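PDB 2HZG: mandelate racemase/muconate lactonizing enzyme/Enolase superfamily from Rhodobacter sphaeroides, which belongs to the enolase superfamily, joining an N-terminal capping domain to a C-terminal TIM-type barrel domain that holds a sodium ion in this model. Local coordinates for residues S25-L30 and A46-S51; I276-I281 and S313-P318; T307-L312 and C328-A333; V200-G205 and F230-L235. All blocks are in the same frame, centred on the assembly; numbering follows the deposited sequence.

Contact 1 (S25-L30 and A46-S51)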
loop_
_atom_site.group_PDB
_atom_site.type_symbol
_atom_site.label_atom_id
_atom_site.label_comp_id
_atom_site.label_asym_id
_atom_site.label_seq_id
_atom_site.Cartn_x
_atom_site.Cartn_y
_atom_site.Cartn_z
ATOM N N SER A 25 19.748 -1.058 -4.192
ATOM C CA SER A 25 20.930 -1.577 -3.492
ATOM C C SER A 25 21.685 -0.502 -2.713
ATOM O O SER A 25 22.673 -0.804 -2.042
ATOM C CB SER A 25 21.864 -2.321 -4.466
ATOM O OG SER A 25 22.557 -1.419 -5.315
ATOM N N GLN A 26 21.204 0.741 -2.772
ATOM C CA GLN A 26 21.900 1.876 -2.144
ATOM C C GLN A 26 21.701 1.959 -0.641
ATOM O O GLN A 26 22.488 2.589 0.045
ATOM C CB GLN A 26 21.462 3.198 -2.776
ATOM C CG GLN A 26 21.667 3.249 -4.288
ATOM C CD GLN A 26 21.392 4.649 -4.822
ATOM O OE1 GLN A 26 22.226 5.538 -4.687
ATOM N NE2 GLN A 26 20.229 4.841 -5.436
ATOM N N ASP A 27 20.631 1.350 -0.146
ATOM C CA ASP A 27 20.389 1.292 1.281
ATOM C C ASP A 27 19.668 -0.007 1.603
ATOM O O ASP A 27 19.362 -0.778 0.681
ATOM C CB ASP A 27 19.711 2.582 1.837
ATOM C CG ASP A 27 18.202 2.628 1.634
ATOM O OD1 ASP A 27 17.631 1.758 0.966
ATOM O OD2 ASP A 27 17.572 3.554 2.195
ATOM N N ALA A 28 19.478 -0.293 2.887
ATOM C CA ALA A 28 18.857 -1.551 3.301
ATOM C C ALA A 28 18.276 -1.426 4.694
ATOM O O ALA A 28 18.742 -0.628 5.503
ATOM C CB ALA A 28 19.879 -2.732 3.265
ATOM N N LEU A 29 17.245 -2.216 4.962
ATOM C CA LEU A 29 16.811 -2.425 6.332
ATOM C C LEU A 29 16.958 -3.915 6.637
ATOM O O LEU A 29 16.225 -4.733 6.092
ATOM C CB LEU A 29 15.378 -1.932 6.586
ATOM C CG LEU A 29 14.906 -2.131 8.050
ATOM C CD1 LEU A 29 15.706 -1.304 9.058
ATOM C CD2 LEU A 29 13.436 -1.800 8.177
ATOM N N LEU A 30 17.937 -4.252 7.479
ATOM C CA LEU A 30 18.164 -5.643 7.864
ATOM C C LEU A 30 17.480 -5.929 9.198
ATOM O O LEU A 30 17.329 -5.049 10.036
ATOM C CB LEU A 30 19.669 -5.946 7.953
ATOM C CG LEU A 30 20.532 -5.858 6.682
ATOM C CD1 LEU A 30 21.899 -6.475 6.963
ATOM C CD2 LEU A 30 19.891 -6.579 5.494
ATOM N N ALA A 46 12.483 -1.861 1.166
ATOM C CA ALA A 46 11.511 -0.883 1.599
ATOM C C ALA A 46 12.277 0.311 2.092
ATOM O O ALA A 46 13.480 0.207 2.375
ATOM C CB ALA A 46 10.687 -1.456 2.750
ATOM N N ALA A 47 11.559 1.415 2.278
ATOM C CA ALA A 47 12.114 2.612 2.902
ATOM C C ALA A 47 12.385 2.286 4.368
ATOM O O ALA A 47 11.463 1.952 5.107
ATOM C CB ALA A 47 11.130 3.794 2.752
ATOM N N PRO A 48 13.664 2.317 4.779
ATOM C CA PRO A 48 13.995 1.889 6.139
ATOM C C PRO A 48 13.350 2.657 7.280
ATOM O O PRO A 48 12.870 2.018 8.192
ATOM C CB PRO A 48 15.528 1.994 6.180
ATOM C CG PRO A 48 15.947 1.789 4.747
ATOM C CD PRO A 48 14.895 2.612 4.006
ATOM N N LEU A 49 13.350 3.997 7.256
ATOM C CA LEU A 49 12.804 4.715 8.392
ATOM C C LEU A 49 11.280 4.542 8.560
ATOM O O LEU A 49 10.826 4.317 9.671
ATOM C CB LEU A 49 13.220 6.195 8.411
ATOM C CG LEU A 49 12.687 7.054 9.564
ATOM C CD1 LEU A 49 13.376 6.675 10.880
ATOM C CD2 LEU A 49 12.917 8.534 9.267
ATOM N N PRO A 50 10.491 4.684 7.475
ATOM C CA PRO A 50 9.051 4.389 7.590
ATOM C C PRO A 50 8.784 2.969 8.058
ATOM O O PRO A 50 7.839 2.746 8.818
ATOM C CB PRO A 50 8.543 4.584 6.156
ATOM C CG PRO A 50 9.465 5.607 5.580
ATOM C CD PRO A 50 10.827 5.177 6.130
ATOM N N SER A 51 9.606 2.009 7.614
ATOM C CA SER A 51 9.483 0.629 8.076
ATOM C C SER A 51 9.795 0.503 9.564
ATOM O O SER A 51 9.024 -0.119 10.293
ATOM C CB SER A 51 10.370 -0.320 7.257
ATOM O OG SER A 51 10.003 -0.262 5.896
HETATM O O HOH W 1 16.010 -0.467 1.570
#
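P48, the first residue of helix 48-56, lays its ring against strand 27-35 and meets three strand residues. Its CB packs on CB of L29 at 3.9 Å, its CG lies near the carbonyl of A28, and its CD meets the carboxylate of D27 tip to tip, 3.4 Å from OD2. Proline suits a first helical turn, where its missing N-H costs no bond. With CG anti to the backbone N (chi1 -179°) and chi2 at 65°, CD2 of L29 reaches past the proline to CB of S51, 3.5 Å away. The S51 hydroxyl folds back on the helix start: OG donates to O of A47 at 2.8 Å from above the carbonyl plane, and S51 N grips the same oxygen, so two bonds hold the N-cap carbonyl. A water spans the segments, 2.8 Å from OD1 of D27 and 2.7 Å from O of A46. Farther out, OD2 of D27 is hydrogen-bonded to S60 of the second subunit, while M102 of helix 99-118 packs on L29 and S51. Such packing of a helix start on a three-stranded antiparallel sheet belongs to the N-terminal capping domain of the enolase superfamily, here beside the dimer interface.

Contact 2 (I276-I281 and S313-P318)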
loop_
_atom_site.group_PDB
_atom_site.type_symbol
_atom_site.label_atom_id
_atom_site.label_comp_id
_atom_site.label_asym_id
_atom_site.label_seq_id
_atom_site.Cartn_x
_atom_site.Cartn_y
_atom_site.Cartn_z
ATOM N N ILE A 276 8.338 -11.585 -8.220
ATOM C CA ILE A 276 7.999 -11.331 -6.823
ATOM C C ILE A 276 9.233 -11.038 -5.988
ATOM O O ILE A 276 10.228 -11.750 -6.048
ATOM C CB ILE A 276 7.219 -12.522 -6.199
ATOM C CG1 ILE A 276 5.920 -12.793 -6.984
ATOM C CG2 ILE A 276 7.020 -12.312 -4.678
ATOM C CD1 ILE A 276 4.876 -11.675 -6.921
ATOM N N ASP A 277 9.135 -9.965 -5.213
ATOM C CA ASP A 277 10.154 -9.590 -4.270
ATOM C C ASP A 277 9.720 -10.035 -2.874
ATOM O O ASP A 277 8.773 -9.489 -2.321
ATOM C CB ASP A 277 10.367 -8.071 -4.306
ATOM C CG ASP A 277 11.672 -7.668 -3.672
ATOM O OD1 ASP A 277 11.928 -8.077 -2.533
ATOM O OD2 ASP A 277 12.464 -6.941 -4.293
ATOM N N CYS A 278 10.406 -11.028 -2.306
ATOM C CA CYS A 278 10.125 -11.458 -0.910
ATOM C C CYS A 278 10.310 -10.334 0.107
ATOM O O CYS A 278 9.679 -10.353 1.149
ATOM C CB CYS A 278 10.979 -12.661 -0.517
ATOM S SG CYS A 278 10.377 -14.095 -1.362
ATOM N N GLY A 279 11.172 -9.367 -0.206
ATOM C CA GLY A 279 11.386 -8.194 0.650
ATOM C C GLY A 279 10.269 -7.152 0.637
ATOM O O GLY A 279 10.350 -6.153 1.360
ATOM N N ARG A 280 9.222 -7.377 -0.163
ATOM C CA ARG A 280 8.090 -6.435 -0.275
ATOM C C ARG A 280 6.736 -7.075 -0.016
ATOM O O ARG A 280 5.839 -6.449 0.577
ATOM C CB ARG A 280 8.036 -5.818 -1.686
ATOM C CG ARG A 280 9.194 -4.932 -2.020
ATOM C CD ARG A 280 8.992 -4.371 -3.400
ATOM N NE ARG A 280 10.059 -3.445 -3.752
ATOM C CZ ARG A 280 10.394 -3.113 -4.998
ATOM N NH1 ARG A 280 9.749 -3.628 -6.036
ATOM N NH2 ARG A 280 11.388 -2.264 -5.200
ATOM N N ILE A 281 6.593 -8.316 -0.458
ATOM C CA ILE A 281 5.303 -9.002 -0.433
ATOM C C ILE A 281 4.903 -9.599 0.934
ATOM O O ILE A 281 3.785 -10.121 1.066
ATOM C CB ILE A 281 5.215 -10.083 -1.548
ATOM C CG1 ILE A 281 3.754 -10.319 -1.955
ATOM C CG2 ILE A 281 5.949 -11.402 -1.130
ATOM C CD1 ILE A 281 3.589 -11.155 -3.200
ATOM N N SER A 313 18.795 -14.930 -2.046
ATOM C CA SER A 313 18.487 -16.223 -1.487
ATOM C C SER A 313 17.008 -16.279 -1.134
ATOM O O SER A 313 16.328 -17.232 -1.499
ATOM C CB SER A 313 19.338 -16.489 -0.240
ATOM O OG SER A 313 18.744 -17.561 0.469
ATOM N N ALA A 314 16.505 -15.239 -0.459
ATOM C CA ALA A 314 15.116 -15.249 -0.001
ATOM C C ALA A 314 14.159 -15.318 -1.173
ATOM O O ALA A 314 13.203 -16.079 -1.148
ATOM C CB ALA A 314 14.816 -14.036 0.874
ATOM N N SER A 315 14.448 -14.551 -2.228
ATOM C CA SER A 315 13.534 -14.489 -3.364
ATOM C C SER A 315 13.649 -15.698 -4.302
ATOM O O SER A 315 12.786 -15.896 -5.138
ATOM C CB SER A 315 13.633 -13.149 -4.097
ATOM O OG SER A 315 13.005 -12.078 -3.332
ATOM N N LEU A 316 14.699 -16.502 -4.140
ATOM C CA LEU A 316 14.808 -17.789 -4.847
ATOM C C LEU A 316 14.022 -18.886 -4.129
ATOM O O LEU A 316 13.504 -19.797 -4.776
ATOM C CB LEU A 316 16.268 -18.215 -4.996
ATOM C CG LEU A 316 17.166 -17.357 -5.898
ATOM C CD1 LEU A 316 18.599 -17.888 -5.943
ATOM C CD2 LEU A 316 16.578 -17.337 -7.280
ATOM N N GLN A 317 13.932 -18.800 -2.796
ATOM C CA GLN A 317 13.249 -19.844 -2.008
ATOM C C GLN A 317 11.865 -20.231 -2.568
ATOM O O GLN A 317 11.592 -21.412 -2.736
ATOM C CB GLN A 317 13.123 -19.472 -0.519
ATOM C CG GLN A 317 14.423 -19.069 0.208
ATOM C CD GLN A 317 15.443 -20.199 0.315
ATOM O OE1 GLN A 317 15.087 -21.392 0.323
ATOM N NE2 GLN A 317 16.714 -19.831 0.381
ATOM N N PRO A 318 10.991 -19.245 -2.883
ATOM C CA PRO A 318 9.618 -19.616 -3.268
ATOM C C PRO A 318 9.453 -20.390 -4.577
ATOM O O PRO A 318 8.356 -20.902 -4.846
ATOM C CB PRO A 318 8.921 -18.257 -3.392
ATOM C CG PRO A 318 9.792 -17.314 -2.581
ATOM C CD PRO A 318 11.153 -17.779 -2.882
HETATM O O HOH W 2 10.479 -14.561 -5.240
#
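The chain leaves strand 273-276 and turns at D277 into a short, loosely formed helical turn, 278-281, bringing CA of C278 to 5.2 Å from CA of S315 of helix 309-316. One direct hydrogen bond joins the two: N of C278 donates to OG of S315 at 3.0 Å and a fairly straight 158°. S315 OG is anti to its own carbonyl carbon, beside its backbone N (chi1 -74°), which points the hydroxyl across the gap. Serine fits here because its short arm can serve an N-H at a helix start that has no preceding turn to bond to. C278 adopts the same rotation, and its small sulfur slips in at 3.5 Å from CG of P318, while its CB faces CB of A314. A slim residue on each side lets the backbones come close. Beside the serine bond, a water donates both to O of I276 (2.9 Å) and to O of S315 (2.7 Å), bridging the two buried carbonyls. D277 is the N-cap: OD1 takes a weak bond from N of G279, whereas OD2 is hydrogen-bonded to ND1 of H304, and R280 forms a salt bridge with the metal ligand E254. An Asp-His pair at the ends of the sixth and seventh barrel strands recurs in mandelate racemase-like members of the superfamily. Together the serine bond and the weaker cap probably help hold the backbone around D277, and the carboxylate would probably raise the basicity of the H304 ring.

Contact 3 (T307-L312 and C328-A333)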
loop_
_atom_site.group_PDB
_atom_site.type_symbol
_atom_site.label_atom_id
_atom_site.label_comp_id
_atom_site.label_asym_id
_atom_site.label_seq_id
_atom_site.Cartn_x
_atom_site.Cartn_y
_atom_site.Cartn_z
ATOM N N THR A 307 19.296 -6.477 -5.173
ATOM C CA THR A 307 20.054 -6.069 -3.991
ATOM C C THR A 307 21.035 -7.164 -3.505
ATOM O O THR A 307 21.735 -7.762 -4.339
ATOM C CB THR A 307 19.092 -5.550 -2.876
ATOM O OG1 THR A 307 18.145 -6.579 -2.565
ATOM C CG2 THR A 307 18.332 -4.321 -3.370
ATOM N N SER A 308 21.115 -7.404 -2.193
ATOM C CA SER A 308 22.118 -8.322 -1.612
ATOM C C SER A 308 21.860 -9.801 -1.958
ATOM O O SER A 308 20.806 -10.171 -2.462
ATOM C CB SER A 308 22.157 -8.180 -0.087
ATOM O OG SER A 308 21.005 -8.815 0.483
ATOM N N HIS A 309 22.812 -10.671 -1.643
ATOM C CA HIS A 309 22.537 -12.098 -1.808
ATOM C C HIS A 309 21.630 -12.654 -0.721
ATOM O O HIS A 309 21.043 -13.693 -0.916
ATOM C CB HIS A 309 23.817 -12.921 -1.931
ATOM C CG HIS A 309 24.444 -12.825 -3.284
ATOM N ND1 HIS A 309 25.124 -13.869 -3.869
ATOM C CD2 HIS A 309 24.468 -11.811 -4.184
ATOM C CE1 HIS A 309 25.551 -13.502 -5.066
ATOM N NE2 HIS A 309 25.170 -12.256 -5.279
ATOM N N LEU A 310 21.497 -11.960 0.405
ATOM C CA LEU A 310 20.478 -12.361 1.390
ATOM C C LEU A 310 19.064 -12.234 0.779
ATOM O O LEU A 310 18.249 -13.148 0.879
ATOM C CB LEU A 310 20.598 -11.554 2.684
ATOM C CG LEU A 310 19.581 -11.894 3.797
ATOM C CD1 LEU A 310 19.783 -13.341 4.317
ATOM C CD2 LEU A 310 19.646 -10.852 4.932
ATOM N N ALA A 311 18.805 -11.089 0.148
ATOM C CA ALA A 311 17.571 -10.848 -0.631
ATOM C C ALA A 311 17.438 -11.844 -1.772
ATOM O O ALA A 311 16.352 -12.374 -2.002
ATOM C CB ALA A 311 17.548 -9.403 -1.164
ATOM N N LEU A 312 18.544 -12.097 -2.484
ATOM C CA LEU A 312 18.539 -13.075 -3.583
ATOM C C LEU A 312 18.127 -14.455 -3.098
ATOM O O LEU A 312 17.239 -15.076 -3.663
ATOM C CB LEU A 312 19.902 -13.162 -4.294
ATOM C CG LEU A 312 20.044 -14.164 -5.461
ATOM C CD1 LEU A 312 18.977 -13.964 -6.590
ATOM C CD2 LEU A 312 21.477 -14.070 -6.025
ATOM N N CYS A 328 16.244 -16.712 -13.296
ATOM C CA CYS A 328 16.165 -15.862 -12.123
ATOM C C CYS A 328 16.844 -14.551 -12.401
ATOM O O CYS A 328 17.773 -14.481 -13.216
ATOM C CB CYS A 328 16.783 -16.529 -10.881
ATOM S SG CYS A 328 18.573 -16.799 -10.976
ATOM N N GLU A 329 16.375 -13.517 -11.713
ATOM C CA GLU A 329 17.039 -12.228 -11.713
ATOM C C GLU A 329 18.293 -12.253 -10.849
ATOM O O GLU A 329 18.278 -12.726 -9.706
ATOM C CB GLU A 329 16.095 -11.114 -11.245
ATOM C CG GLU A 329 16.682 -9.728 -11.412
ATOM C CD GLU A 329 15.675 -8.598 -11.219
ATOM O OE1 GLU A 329 14.612 -8.837 -10.602
ATOM O OE2 GLU A 329 15.960 -7.445 -11.666
ATOM N N TYR A 330 19.369 -11.706 -11.399
ATOM C CA TYR A 330 20.633 -11.623 -10.699
ATOM C C TYR A 330 21.166 -10.187 -10.745
ATOM O O TYR A 330 21.484 -9.694 -11.814
ATOM C CB TYR A 330 21.654 -12.600 -11.318
ATOM C CG TYR A 330 22.923 -12.692 -10.506
ATOM C CD1 TYR A 330 23.042 -13.612 -9.450
ATOM C CD2 TYR A 330 23.978 -11.818 -10.740
ATOM C CE1 TYR A 330 24.216 -13.666 -8.673
ATOM C CE2 TYR A 330 25.147 -11.862 -9.976
ATOM C CZ TYR A 330 25.257 -12.797 -8.953
ATOM O OH TYR A 330 26.407 -12.823 -8.205
ATOM N N PRO A 331 21.327 -9.530 -9.580
ATOM C CA PRO A 331 21.843 -8.157 -9.636
ATOM C C PRO A 331 23.323 -8.150 -10.046
ATOM O O PRO A 331 24.187 -8.585 -9.283
ATOM C CB PRO A 331 21.694 -7.642 -8.194
ATOM C CG PRO A 331 21.504 -8.802 -7.363
ATOM C CD PRO A 331 21.103 -9.991 -8.196
ATOM N N ALA A 332 23.599 -7.648 -11.245
ATOM C CA ALA A 332 24.935 -7.749 -11.825
ATOM C C ALA A 332 25.837 -6.538 -11.525
ATOM O O ALA A 332 27.054 -6.630 -11.654
ATOM C CB ALA A 332 24.835 -8.010 -13.333
ATOM N N ALA A 333 25.265 -5.412 -11.105
ATOM C CA ALA A 333 26.079 -4.257 -10.715
ATOM C C ALA A 333 25.578 -3.608 -9.413
ATOM O O ALA A 333 25.375 -2.389 -9.367
ATOM C CB ALA A 333 26.151 -3.202 -11.867
HETATM O O HOH W 3 25.084 -9.721 -7.136
#
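In this TIM-type barrel, helix 309-316 follows the seventh strand and leans on the eighth, strand 327-331, largely through L312, P331 and Y330. L312 holds CG anti to its backbone N (chi1 179°), so its two methyls fork toward the strand. CD1 reaches O of E329 at 3.4 Å, and CD2 lies 3.8 Å from CD1 of Y330, the two side chains crossing at about a right angle. The same CD2 sits over the centre of the H309 ring, and a branched aliphatic tip is well suited to fill the corner between two aromatic groups. Y330 places its own hydroxyl at the edge of that imidazole: NE2 of H309 donates to OH at 3.2 Å, a weak bond bent to 121°, with the ring planes 82° apart. The other nitrogen, ND1, is hydrogen-bonded to N of I346, which fits a proton on NE2. A water also in the imidazole plane lies 3.1 Å from NE2 of H309 and donates to O of P331 at 2.6 Å. Before the helix, whose N-cap S308 accepts from N of A311, the chain presses on the strand end. There P331, rigid and compact, sets CG only 3.2 Å from O of T307.

Contact 4 (V200-G205 and F230-L235)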
loop_
_atom_site.group_PDB
_atom_site.type_symbol
_atom_site.label_atom_id
_atom_site.label_comp_id
_atom_site.label_asym_id
_atom_site.label_seq_id
_atom_site.Cartn_x
_atom_site.Cartn_y
_atom_site.Cartn_z
ATOM N N VAL A 200 10.817 -0.961 -17.642
ATOM C CA VAL A 200 10.584 0.484 -17.750
ATOM C C VAL A 200 10.103 1.185 -16.474
ATOM O O VAL A 200 9.768 2.377 -16.501
ATOM C CB VAL A 200 9.693 0.848 -18.975
ATOM C CG1 VAL A 200 10.389 0.377 -20.266
ATOM C CG2 VAL A 200 8.299 0.245 -18.862
ATOM N N GLY A 201 10.096 0.456 -15.363
ATOM C CA GLY A 201 9.828 1.065 -14.074
ATOM C C GLY A 201 8.552 1.891 -13.982
ATOM O O GLY A 201 8.568 2.991 -13.432
ATOM N N GLN A 202 7.461 1.375 -14.538
ATOM C CA GLN A 202 6.139 2.028 -14.448
ATOM C C GLN A 202 6.069 3.379 -15.175
ATOM O O GLN A 202 5.134 4.151 -14.964
ATOM C CB GLN A 202 5.705 2.182 -12.976
ATOM C CG GLN A 202 5.691 0.871 -12.163
ATOM C CD GLN A 202 5.074 1.070 -10.770
ATOM O OE1 GLN A 202 4.428 2.087 -10.506
ATOM N NE2 GLN A 202 5.324 0.139 -9.872
ATOM N N ILE A 203 7.037 3.658 -16.058
ATOM C CA ILE A 203 7.206 5.006 -16.605
ATOM C C ILE A 203 6.048 5.477 -17.497
ATOM O O ILE A 203 5.799 6.659 -17.580
ATOM C CB ILE A 203 8.561 5.185 -17.345
ATOM C CG1 ILE A 203 8.873 6.674 -17.569
ATOM C CG2 ILE A 203 8.543 4.428 -18.683
ATOM C CD1 ILE A 203 9.047 7.490 -16.279
ATOM N N PHE A 204 5.341 4.563 -18.154
ATOM C CA PHE A 204 4.229 4.983 -19.008
ATOM C C PHE A 204 2.975 5.296 -18.210
ATOM O O PHE A 204 2.010 5.807 -18.776
ATOM C CB PHE A 204 3.985 3.990 -20.153
ATOM C CG PHE A 204 5.212 3.751 -20.989
ATOM C CD1 PHE A 204 5.758 4.789 -21.743
ATOM C CD2 PHE A 204 5.837 2.500 -20.992
ATOM C CE1 PHE A 204 6.930 4.580 -22.497
ATOM C CE2 PHE A 204 7.000 2.282 -21.732
ATOM C CZ PHE A 204 7.542 3.321 -22.487
ATOM N N GLY A 205 3.010 5.018 -16.902
ATOM C CA GLY A 205 1.937 5.389 -15.973
ATOM C C GLY A 205 0.655 4.645 -16.299
ATOM O O GLY A 205 0.464 3.504 -15.874
ATOM N N PHE A 230 3.449 0.009 -16.599
ATOM C CA PHE A 230 2.467 0.936 -16.025
ATOM C C PHE A 230 2.480 0.964 -14.499
ATOM O O PHE A 230 3.162 0.132 -13.874
ATOM C CB PHE A 230 1.060 0.531 -16.486
ATOM C CG PHE A 230 0.904 0.448 -17.985
ATOM C CD1 PHE A 230 0.997 1.605 -18.781
ATOM C CD2 PHE A 230 0.656 -0.779 -18.597
ATOM C CE1 PHE A 230 0.848 1.528 -20.175
ATOM C CE2 PHE A 230 0.509 -0.871 -19.987
ATOM C CZ PHE A 230 0.602 0.279 -20.780
ATOM N N ASP A 231 1.716 1.902 -13.905
ATOM C CA ASP A 231 1.390 1.860 -12.465
ATOM C C ASP A 231 1.113 0.410 -12.090
ATOM O O ASP A 231 0.435 -0.286 -12.841
ATOM C CB ASP A 231 0.078 2.609 -12.127
ATOM C CG ASP A 231 0.152 4.114 -12.305
ATOM O OD1 ASP A 231 1.235 4.679 -12.561
ATOM O OD2 ASP A 231 -0.929 4.738 -12.152
ATOM N N ALA A 232 1.570 -0.016 -10.911
ATOM C CA ALA A 232 1.381 -1.403 -10.452
ATOM C C ALA A 232 -0.086 -1.856 -10.434
ATOM O O ALA A 232 -0.403 -3.008 -10.778
ATOM C CB ALA A 232 2.014 -1.596 -9.079
ATOM N N GLY A 233 -0.979 -0.956 -10.038
ATOM C CA GLY A 233 -2.412 -1.272 -9.992
ATOM C C GLY A 233 -3.171 -1.146 -11.304
ATOM O O GLY A 233 -4.341 -1.536 -11.377
ATOM N N ALA A 234 -2.516 -0.613 -12.342
ATOM C CA ALA A 234 -3.179 -0.397 -13.651
ATOM C C ALA A 234 -3.290 -1.684 -14.474
ATOM O O ALA A 234 -2.634 -1.830 -15.500
ATOM C CB ALA A 234 -2.476 0.699 -14.450
ATOM N N LEU A 235 -4.167 -2.582 -14.038
ATOM C CA LEU A 235 -4.289 -3.913 -14.615
ATOM C C LEU A 235 -4.943 -3.899 -15.995
ATOM O O LEU A 235 -4.555 -4.661 -16.879
ATOM C CB LEU A 235 -5.064 -4.839 -13.673
ATOM C CG LEU A 235 -4.553 -4.876 -12.231
ATOM C CD1 LEU A 235 -5.479 -5.723 -11.368
ATOM C CD2 LEU A 235 -3.079 -5.329 -12.137
HETATM O O HOH W 4 2.551 2.250 -8.558
HETATM O O HOH W 5 4.021 4.860 -10.724
#
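Q202 and F230 are turned to different sides of a close backbone crossing, their CA atoms 4.1 Å apart. Q202 runs extended beyond CG, passing CG 3.1 Å from O of F230 and bringing NE2 3.8 Å from CB of A232. Its OE1 accepts from two waters, weakly bonded in turn to N of A232 and OD1 of D231; NE2 is hydrogen-bonded to E228. A long amide suits this partly exposed place, offering carbon to the backbone and polar ends to water and E228. F230 turns its ring away from Q202, in among helices 208-212 and 235-242, with CE1 4.0 Å from CB of F204. O of G205 lies at the F230 ring edge and accepts from N of D231 at 2.8 Å and 158°, along a lone pair. The D231 carboxylate bends back beside G205, OD1 3.6 Å from its CA, while OD2 is hydrogen-bonded to H260 of the second subunit. G201 and Q202 centre a type I' turn at positive phi, easy for glycine, less usual for glutamine; G205 also has positive phi. The loops follow the third and fourth barrel strands, which carry metal ligands D199 and E227, at the ligand-bearing end of a TIM barrel.

From the N terminus, contact 1 comes first and closes the hairpin of strands 27-35 and 38-44 within the capping domain. The rest lie in the barrel domain. Contact 4 is next, in series with the others, and closes the passage through helices 208-212 and 215-220 and strand 225-227. Contact 2 closes the loop from 282 to 312 and contact 3 that from 313 to 327; they cross, because 307-312 opens before 313-318 is reached, and both use helix 309-316. They bind this helix to the ends of the sixth and eighth strands and touch through L316 and C328. Contact 1 meets contact 3 where S25 packs on T307, joining capping domain to barrel, while contacts 1 and 4 reach the second subunit.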